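Local coordinates for protein aminopeptidase YwaD (Bacillus subtilis, PDB 6HC6) that removes amino acids from the N-termini of peptides, using two bound zinc ions, at residues 86-98 and 292-304. Sequence-based numbering, arbitrary orientation.
With ZN (zinc ion), chain E.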
ATOM      1  N   ASP A  86       7.572  -1.489 -23.954  1.00 25.27           N
ATOM      2  CA  ASP A  86       7.194  -0.119 -24.285  1.00 29.38           C
ATOM      3  C   ASP A  86       6.740   0.576 -23.006  1.00 29.31           C
ATOM      4  O   ASP A  86       5.681   0.254 -22.459  1.00 28.42           O
ATOM      5  CB  ASP A  86       6.093  -0.118 -25.338  1.00 32.92           C
ATOM      6  CG  ASP A  86       5.695   1.279 -25.761  1.00 59.24           C
ATOM      7  OD1 ASP A  86       6.602   2.090 -26.045  1.00 62.98           O
ATOM      8  OD2 ASP A  86       4.478   1.566 -25.805  1.00 67.40           O
ATOM      9  N   VAL A  87       7.525   1.538 -22.529  1.00 25.74           N
ATOM     10  CA  VAL A  87       7.393   2.063 -21.176  1.00 28.67           C
ATOM     11  C   VAL A  87       6.880   3.493 -21.229  1.00 32.50           C
ATOM     12  O   VAL A  87       7.392   4.317 -22.000  1.00 33.41           O
ATOM     13  CB  VAL A  87       8.735   1.993 -20.427  1.00 30.24           C
ATOM     14  CG1 VAL A  87       8.610   2.605 -19.062  1.00 30.51           C
ATOM     15  CG2 VAL A  87       9.214   0.559 -20.325  1.00 25.24           C
ATOM     16  N   LYS A  88       5.882   3.793 -20.397  1.00 23.32           N
ATOM     17  CA  LYS A  88       5.408   5.157 -20.213  1.00 25.45           C
ATOM     18  C   LYS A  88       5.350   5.456 -18.725  1.00 31.16           C
ATOM     19  O   LYS A  88       5.126   4.557 -17.909  1.00 27.52           O
ATOM     20  CB  LYS A  88       4.031   5.393 -20.848  1.00 27.12           C
ATOM     21  CG  LYS A  88       3.889   4.876 -22.288  1.00 36.65           C
ATOM     22  CD  LYS A  88       3.922   5.985 -23.329  1.00 46.32           C
ATOM     23  CE  LYS A  88       3.493   5.472 -24.711  1.00 48.05           C
ATOM     24  NZ  LYS A  88       4.546   4.627 -25.365  1.00 49.91           N
ATOM     25  N   VAL A  89       5.575   6.722 -18.381  1.00 28.32           N
ATOM     26  CA  VAL A  89       5.423   7.216 -17.019  1.00 26.21           C
ATOM     27  C   VAL A  89       4.140   8.027 -16.982  1.00 35.37           C
ATOM     28  O   VAL A  89       3.987   9.001 -17.733  1.00 31.91           O
ATOM     29  CB  VAL A  89       6.626   8.056 -16.565  1.00 31.38           C
ATOM     30  CG1 VAL A  89       6.385   8.612 -15.147  1.00 28.54           C
ATOM     31  CG2 VAL A  89       7.897   7.222 -16.592  1.00 39.01           C
ATOM     32  N   GLN A  90       3.209   7.610 -16.137  1.00 26.41           N
ATOM     33  CA  GLN A  90       1.914   8.260 -16.000  1.00 29.15           C
ATOM     34  C   GLN A  90       1.901   9.026 -14.681  1.00 31.81           C
ATOM     35  O   GLN A  90       1.903   8.418 -13.611  1.00 24.72           O
ATOM     36  CB  GLN A  90       0.791   7.226 -16.049  1.00 25.71           C
ATOM     37  CG  GLN A  90      -0.588   7.783 -15.772  1.00 23.87           C
ATOM     38  CD  GLN A  90      -1.657   6.704 -15.820  1.00 27.36           C
ATOM     39  OE1 GLN A  90      -1.696   5.819 -14.969  1.00 26.73           O
ATOM     40  NE2 GLN A  90      -2.525   6.773 -16.828  1.00 28.15           N
ATOM     41  N   ARG A  91       1.855  10.354 -14.756  1.00 29.54           N
ATOM     42  CA  ARG A  91       1.896  11.182 -13.553  1.00 29.33           C
ATOM     43  C   ARG A  91       0.494  11.566 -13.085  1.00 26.15           C
ATOM     44  O   ARG A  91      -0.439  11.679 -13.880  1.00 29.46           O
ATOM     45  CB  ARG A  91       2.727  12.441 -13.813  1.00 30.27           C
ATOM     46  CG  ARG A  91       4.113  12.125 -14.341  1.00 36.07           C
ATOM     47  CD  ARG A  91       5.024  13.350 -14.359  1.00 44.32           C
ATOM     48  NE  ARG A  91       6.337  13.015 -14.906  1.00 44.38           N
ATOM     49  CZ  ARG A  91       7.327  12.467 -14.208  1.00 46.06           C
ATOM     50  NH1 ARG A  91       7.172  12.203 -12.917  1.00 40.14           N
ATOM     51  NH2 ARG A  91       8.480  12.190 -14.802  1.00 58.11           N
ATOM     52  N   PHE A  92       0.343  11.752 -11.773  1.00 27.30           N
ATOM     53  CA  PHE A  92      -0.950  12.151 -11.231  1.00 28.63           C
ATOM     54  C   PHE A  92      -0.748  12.909  -9.929  1.00 23.85           C
ATOM     55  O   PHE A  92       0.215  12.667  -9.202  1.00 24.54           O
ATOM     56  CB  PHE A  92      -1.867  10.943 -10.997  1.00 22.90           C
ATOM     57  CG  PHE A  92      -1.260   9.874 -10.140  1.00 23.95           C
ATOM     58  CD1 PHE A  92      -0.455   8.880 -10.701  1.00 22.81           C
ATOM     59  CD2 PHE A  92      -1.519   9.831  -8.775  1.00 22.35           C
ATOM     60  CE1 PHE A  92       0.104   7.877  -9.905  1.00 21.14           C
ATOM     61  CE2 PHE A  92      -0.964   8.828  -7.966  1.00 20.99           C
ATOM     62  CZ  PHE A  92      -0.147   7.860  -8.527  1.00 22.61           C
ATOM     63  N   ASN A  93      -1.666  13.831  -9.645  1.00 25.61           N
ATOM     64  CA  ASN A  93      -1.597  14.607  -8.416  1.00 27.74           C
ATOM     65  C   ASN A  93      -2.040  13.769  -7.220  1.00 25.66           C
ATOM     66  O   ASN A  93      -2.905  12.895  -7.325  1.00 25.64           O
ATOM     67  CB  ASN A  93      -2.472  15.858  -8.505  1.00 26.42           C
ATOM     68  CG  ASN A  93      -2.051  16.795  -9.619  1.00 30.73           C
ATOM     69  OD1 ASN A  93      -0.916  16.755 -10.090  1.00 32.16           O
ATOM     70  ND2 ASN A  93      -2.965  17.662 -10.032  1.00 35.87           N
ATOM     71  N   ILE A  94      -1.429  14.035  -6.072  1.00 21.00           N
ATOM     72  CA  ILE A  94      -1.834  13.371  -4.834  1.00 19.17           C
ATOM     73  C   ILE A  94      -2.009  14.436  -3.756  1.00 26.75           C
ATOM     74  O   ILE A  94      -1.613  15.593  -3.973  1.00 25.13           O
ATOM     75  CB  ILE A  94      -0.818  12.300  -4.399  1.00 19.38           C
ATOM     76  CG1 ILE A  94       0.516  12.940  -4.021  1.00 21.65           C
ATOM     77  CG2 ILE A  94      -0.664  11.202  -5.457  1.00 21.28           C
ATOM     78  CD1 ILE A  94       1.528  11.947  -3.495  1.00 23.48           C
ATOM     79  N   PRO A  95      -2.593  14.114  -2.598  1.00 26.25           N
ATOM     80  CA  PRO A  95      -2.839  15.152  -1.586  1.00 28.78           C
ATOM     81  C   PRO A  95      -1.562  15.774  -1.037  1.00 30.40           C
ATOM     82  O   PRO A  95      -0.462  15.229  -1.143  1.00 28.71           O
ATOM     83  CB  PRO A  95      -3.589  14.400  -0.482  1.00 29.28           C
ATOM     84  CG  PRO A  95      -4.232  13.266  -1.180  1.00 32.05           C
ATOM     85  CD  PRO A  95      -3.250  12.844  -2.228  1.00 22.91           C
ATOM     86  N   ASP A  96      -1.733  16.946  -0.427  1.00 30.79           N
ATOM     87  CA  ASP A  96      -0.643  17.573   0.300  1.00 26.93           C
ATOM     88  C   ASP A  96      -0.108  16.623   1.364  1.00 30.26           C
ATOM     89  O   ASP A  96      -0.835  15.793   1.919  1.00 30.88           O
ATOM     90  CB  ASP A  96      -1.102  18.873   0.958  1.00 29.77           C
ATOM     91  CG  ASP A  96      -1.572  19.915  -0.046  1.00 40.57           C
ATOM     92  OD1 ASP A  96      -1.185  19.839  -1.232  1.00 34.27           O
ATOM     93  OD2 ASP A  96      -2.317  20.830   0.369  1.00 39.51           O
ATOM     94  N   ARG A  97       1.185  16.741   1.623  1.00 30.64           N
ATOM     95  CA  ARG A  97       1.867  15.918   2.605  1.00 27.33           C
ATOM     96  C   ARG A  97       2.109  16.770   3.842  1.00 29.05           C
ATOM     97  O   ARG A  97       2.628  17.884   3.736  1.00 28.62           O
ATOM     98  CB  ARG A  97       3.187  15.392   2.040  1.00 27.54           C
ATOM     99  CG  ARG A  97       4.020  14.598   3.040  1.00 37.55           C
ATOM    100  CD  ARG A  97       5.190  13.908   2.346  1.00 47.15           C
ATOM    101  NE  ARG A  97       5.747  14.712   1.256  1.00 58.36           N
ATOM    102  CZ  ARG A  97       6.861  15.436   1.342  1.00 60.96           C
ATOM    103  NH1 ARG A  97       7.553  15.470   2.474  1.00 59.04           N
ATOM    104  NH2 ARG A  97       7.284  16.128   0.292  1.00 65.76           N
ATOM    105  N   LEU A  98       1.719  16.258   5.001  1.00 28.93           N
ATOM    106  CA  LEU A  98       1.836  16.994   6.251  1.00 26.65           C
ATOM    107  C   LEU A  98       2.978  16.434   7.081  1.00 31.56           C
ATOM    108  O   LEU A  98       3.107  15.212   7.230  1.00 33.12           O
ATOM    109  CB  LEU A  98       0.546  16.911   7.061  1.00 27.74           C
ATOM    110  CG  LEU A  98      -0.668  17.686   6.576  1.00 39.43           C
ATOM    111  CD1 LEU A  98      -1.863  17.132   7.297  1.00 46.29           C
ATOM    112  CD2 LEU A  98      -0.505  19.158   6.870  1.00 38.57           C
ATOM    113  N   GLY A 292       2.309   3.853  -8.211  1.00 18.45           N
ATOM    114  CA  GLY A 292       2.730   4.732  -7.139  1.00 16.75           C
ATOM    115  C   GLY A 292       1.608   4.982  -6.145  1.00 17.14           C
ATOM    116  O   GLY A 292       0.448   4.708  -6.414  1.00 15.99           O
ATOM    117  N   ALA A 293       1.977   5.493  -4.970  1.00 16.58           N
ATOM    118  CA  ALA A 293       1.007   6.060  -4.020  1.00 19.45           C
ATOM    119  C   ALA A 293      -0.095   5.076  -3.618  1.00 18.00           C
ATOM    120  O   ALA A 293      -1.227   5.472  -3.339  1.00 17.11           O
ATOM    121  CB  ALA A 293       0.373   7.346  -4.572  1.00 17.79           C
ATOM    122  N   GLU A 294       0.213   3.787  -3.549  1.00 17.57           N
ATOM    123  CA  GLU A 294      -0.790   2.847  -3.043  1.00 16.71           C
ATOM    124  C   GLU A 294      -1.084   3.051  -1.560  1.00 16.00           C
ATOM    125  O   GLU A 294      -2.207   2.794  -1.108  1.00 15.43           O
ATOM    126  CB  GLU A 294      -0.314   1.418  -3.275  1.00 15.47           C
ATOM    127  CG  GLU A 294      -1.308   0.314  -2.885  1.00 17.92           C
ATOM    128  CD  GLU A 294      -1.307  -0.034  -1.410  1.00 23.95           C
ATOM    129  OE1 GLU A 294      -2.326  -0.590  -0.942  1.00 21.41           O
ATOM    130  OE2 GLU A 294      -0.317   0.273  -0.712  1.00 17.11           O
ATOM    131  N   GLU A 295      -0.089   3.470  -0.782  1.00 15.15           N
ATOM    132  CA  GLU A 295      -0.272   3.495   0.660  1.00 17.05           C
ATOM    133  C   GLU A 295      -1.191   4.623   1.086  1.00 21.06           C
ATOM    134  O   GLU A 295      -1.658   4.623   2.227  1.00 18.70           O
ATOM    135  CB  GLU A 295       1.085   3.605   1.385  1.00 17.81           C
ATOM    136  CG  GLU A 295       2.051   2.423   1.152  1.00 13.45           C
ATOM    137  CD  GLU A 295       1.666   1.141   1.931  1.00 17.24           C
ATOM    138  OE1 GLU A 295       0.556   1.057   2.493  1.00 15.80           O
ATOM    139  OE2 GLU A 295       2.485   0.205   1.950  1.00 15.05           O
ATOM    140  N   LEU A 296      -1.476   5.559   0.189  1.00 15.26           N
ATOM    141  CA  LEU A 296      -2.395   6.648   0.464  1.00 19.28           C
ATOM    142  C   LEU A 296      -3.828   6.302   0.103  1.00 26.17           C
ATOM    143  O   LEU A 296      -4.703   7.168   0.213  1.00 23.99           O
ATOM    144  CB  LEU A 296      -1.964   7.899  -0.301  1.00 18.46           C
ATOM    145  CG  LEU A 296      -0.623   8.497   0.113  1.00 21.51           C
ATOM    146  CD1 LEU A 296      -0.382   9.746  -0.729  1.00 22.96           C
ATOM    147  CD2 LEU A 296      -0.691   8.878   1.593  1.00 28.46           C
ATOM    148  N   GLY A 297      -4.084   5.077  -0.349  1.00 18.77           N
ATOM    149  CA  GLY A 297      -5.437   4.690  -0.702  1.00 19.19           C
ATOM    150  C   GLY A 297      -5.576   4.311  -2.167  1.00 20.16           C
ATOM    151  O   GLY A 297      -6.550   4.696  -2.821  1.00 21.31           O
ATOM    152  N   LEU A 298      -4.611   3.554  -2.693  1.00 18.32           N
ATOM    153  CA  LEU A 298      -4.688   3.031  -4.054  1.00 17.72           C
ATOM    154  C   LEU A 298      -4.708   4.159  -5.080  1.00 20.36           C
ATOM    155  O   LEU A 298      -5.393   4.074  -6.093  1.00 18.09           O
ATOM    156  CB  LEU A 298      -5.925   2.137  -4.242  1.00 18.59           C
ATOM    157  CG  LEU A 298      -6.249   1.183  -3.098  1.00 18.01           C
ATOM    158  CD1 LEU A 298      -7.419   0.256  -3.466  1.00 19.01           C
ATOM    159  CD2 LEU A 298      -4.986   0.373  -2.735  1.00 22.13           C
ATOM    160  N   LEU A 299      -3.963   5.235  -4.818  1.00 18.69           N
ATOM    161  CA  LEU A 299      -4.141   6.418  -5.664  1.00 21.85           C
ATOM    162  C   LEU A 299      -3.638   6.187  -7.081  1.00 21.04           C
ATOM    163  O   LEU A 299      -4.222   6.714  -8.040  1.00 20.07           O
ATOM    164  CB  LEU A 299      -3.438   7.625  -5.051  1.00 21.65           C
ATOM    165  CG  LEU A 299      -4.010   8.045  -3.696  1.00 21.94           C
ATOM    166  CD1 LEU A 299      -3.398   9.377  -3.272  1.00 22.65           C
ATOM    167  CD2 LEU A 299      -5.536   8.134  -3.735  1.00 20.44           C
ATOM    168  N   GLY A 300      -2.565   5.422  -7.238  1.00 19.71           N
ATOM    169  CA  GLY A 300      -2.018   5.185  -8.562  1.00 18.82           C
ATOM    170  C   GLY A 300      -2.852   4.221  -9.375  1.00 22.90           C
ATOM    171  O   GLY A 300      -3.113   4.472 -10.554  1.00 18.97           O
ATOM    172  N   SER A 301      -3.277   3.108  -8.766  1.00 15.10           N
ATOM    173  CA  SER A 301      -4.125   2.183  -9.516  1.00 16.88           C
ATOM    174  C   SER A 301      -5.502   2.783  -9.789  1.00 23.78           C
ATOM    175  O   SER A 301      -6.079   2.550 -10.862  1.00 21.48           O
ATOM    176  CB  SER A 301      -4.237   0.847  -8.770  1.00 16.89           C
ATOM    177  OG  SER A 301      -4.687   1.055  -7.451  1.00 19.42           O
ATOM    178  N   SER A 302      -6.040   3.574  -8.855  1.00 19.65           N
ATOM    179  CA  SER A 302      -7.305   4.254  -9.125  1.00 23.72           C
ATOM    180  C   SER A 302      -7.169   5.211 -10.303  1.00 20.96           C
ATOM    181  O   SER A 302      -8.022   5.239 -11.195  1.00 24.17           O
ATOM    182  CB  SER A 302      -7.787   5.012  -7.886  1.00 25.81           C
ATOM    183  OG  SER A 302      -8.165   4.109  -6.862  1.00 28.49           O
ATOM    184  N   HIS A 303      -6.097   6.009 -10.320  1.00 22.85           N
ATOM    185  CA  HIS A 303      -5.859   6.892 -11.458  1.00 21.16           C
ATOM    186  C   HIS A 303      -5.744   6.090 -12.746  1.00 22.70           C
ATOM    187  O   HIS A 303      -6.351   6.438 -13.766  1.00 28.07           O
ATOM    188  CB  HIS A 303      -4.586   7.708 -11.243  1.00 19.93           C
ATOM    189  CG  HIS A 303      -4.304   8.678 -12.348  1.00 28.88           C
ATOM    190  ND1 HIS A 303      -4.846   9.944 -12.380  1.00 34.87           N
ATOM    191  CD2 HIS A 303      -3.544   8.564 -13.464  1.00 32.21           C
ATOM    192  CE1 HIS A 303      -4.430  10.572 -13.466  1.00 30.10           C
ATOM    193  NE2 HIS A 303      -3.640   9.756 -14.142  1.00 32.37           N
ATOM    194  N   TYR A 304      -4.963   5.009 -12.709  1.00 21.28           N
ATOM    195  CA  TYR A 304      -4.722   4.216 -13.910  1.00 18.23           C
ATOM    196  C   TYR A 304      -6.020   3.647 -14.463  1.00 25.54           C
ATOM    197  O   TYR A 304      -6.321   3.793 -15.657  1.00 24.62           O
ATOM    198  CB  TYR A 304      -3.737   3.080 -13.612  1.00 18.05           C
ATOM    199  CG  TYR A 304      -3.438   2.277 -14.854  1.00 18.86           C
ATOM    200  CD1 TYR A 304      -2.508   2.730 -15.775  1.00 23.13           C
ATOM    201  CD2 TYR A 304      -4.137   1.106 -15.145  1.00 19.68           C
ATOM    202  CE1 TYR A 304      -2.258   2.031 -16.941  1.00 23.51           C
ATOM    203  CE2 TYR A 304      -3.894   0.400 -16.324  1.00 20.65           C
ATOM    204  CZ  TYR A 304      -2.944   0.871 -17.206  1.00 22.99           C
ATOM    205  OH  TYR A 304      -2.658   0.183 -18.367  1.00 21.31           O
TER
HETATM  206 ZN    ZN E 502       1.179  -1.129   3.062  1.00 21.49          ZN
HETATM  207  O   HOH W   1      -4.548   4.714 -17.626  1.00 27.43           O
HETATM  208  O   HOH W   2      -2.273  10.752 -16.311  1.00 51.69           O
HETATM  209  O   HOH W   3       0.401  -1.738   0.979  1.00 18.72           O
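Strand 86-93, which carries Gln90 and Phe92, passes over helix 299-304 and its residues Leu299 and His303 with the axes 9.4 Å apart at 109°, and no direct hydrogen bond joins the two segments. Phe92 is the main wedge. With CG set between the backbone N and the carbonyl carbon (chi1 54°), its ring dips into the start of the helix, where CZ comes within 3.3 Å of Gly300 CA, while Ala293 CB meets the ring edge and the Leu299 carbonyl oxygen lies over a face. Phe92 CB in turn sits squarely on the His303 imidazole, 3.5 Å from its centroid, a CH-pi contact; the two rings are nearly parallel but slid apart. Shortening Phe92 to an alanine would probably open a gap against Gly300 CA and Ala293 CB and strip the Leu299 carbonyl oxygen of the ring beside it. Gln90 stands at the edge of that same imidazole, its amide plane perpendicular to the ring and CD 3.5 Å from His303 CD2. Its OE1 also lies in the plane of the Tyr304 ring, at the CD1 edge, and accepts a hydrogen bond from Asn229; NE2 is linked by a water to Tyr304 O. A second water joins His303 NE2 to Arg91 O. In the M28 peptidase domain, strand 86-93 is an outermost strand of the central mixed sheet, paired antiparallel with strand 226-234, and the contact fastens it to the loop and helix following strand 285-291. That loop carries Glu295, whose carboxylate binds one zinc through both oxygens, alongside Asp262, His401 and Glu452. Nearer strand 97-104, Leu299 CD1 reaches the CD corner of the Pro95 ring at 3.6 Å, and Ile94 crosses Leu296 at about a right angle, with 4.0 Å between their CD1 atoms.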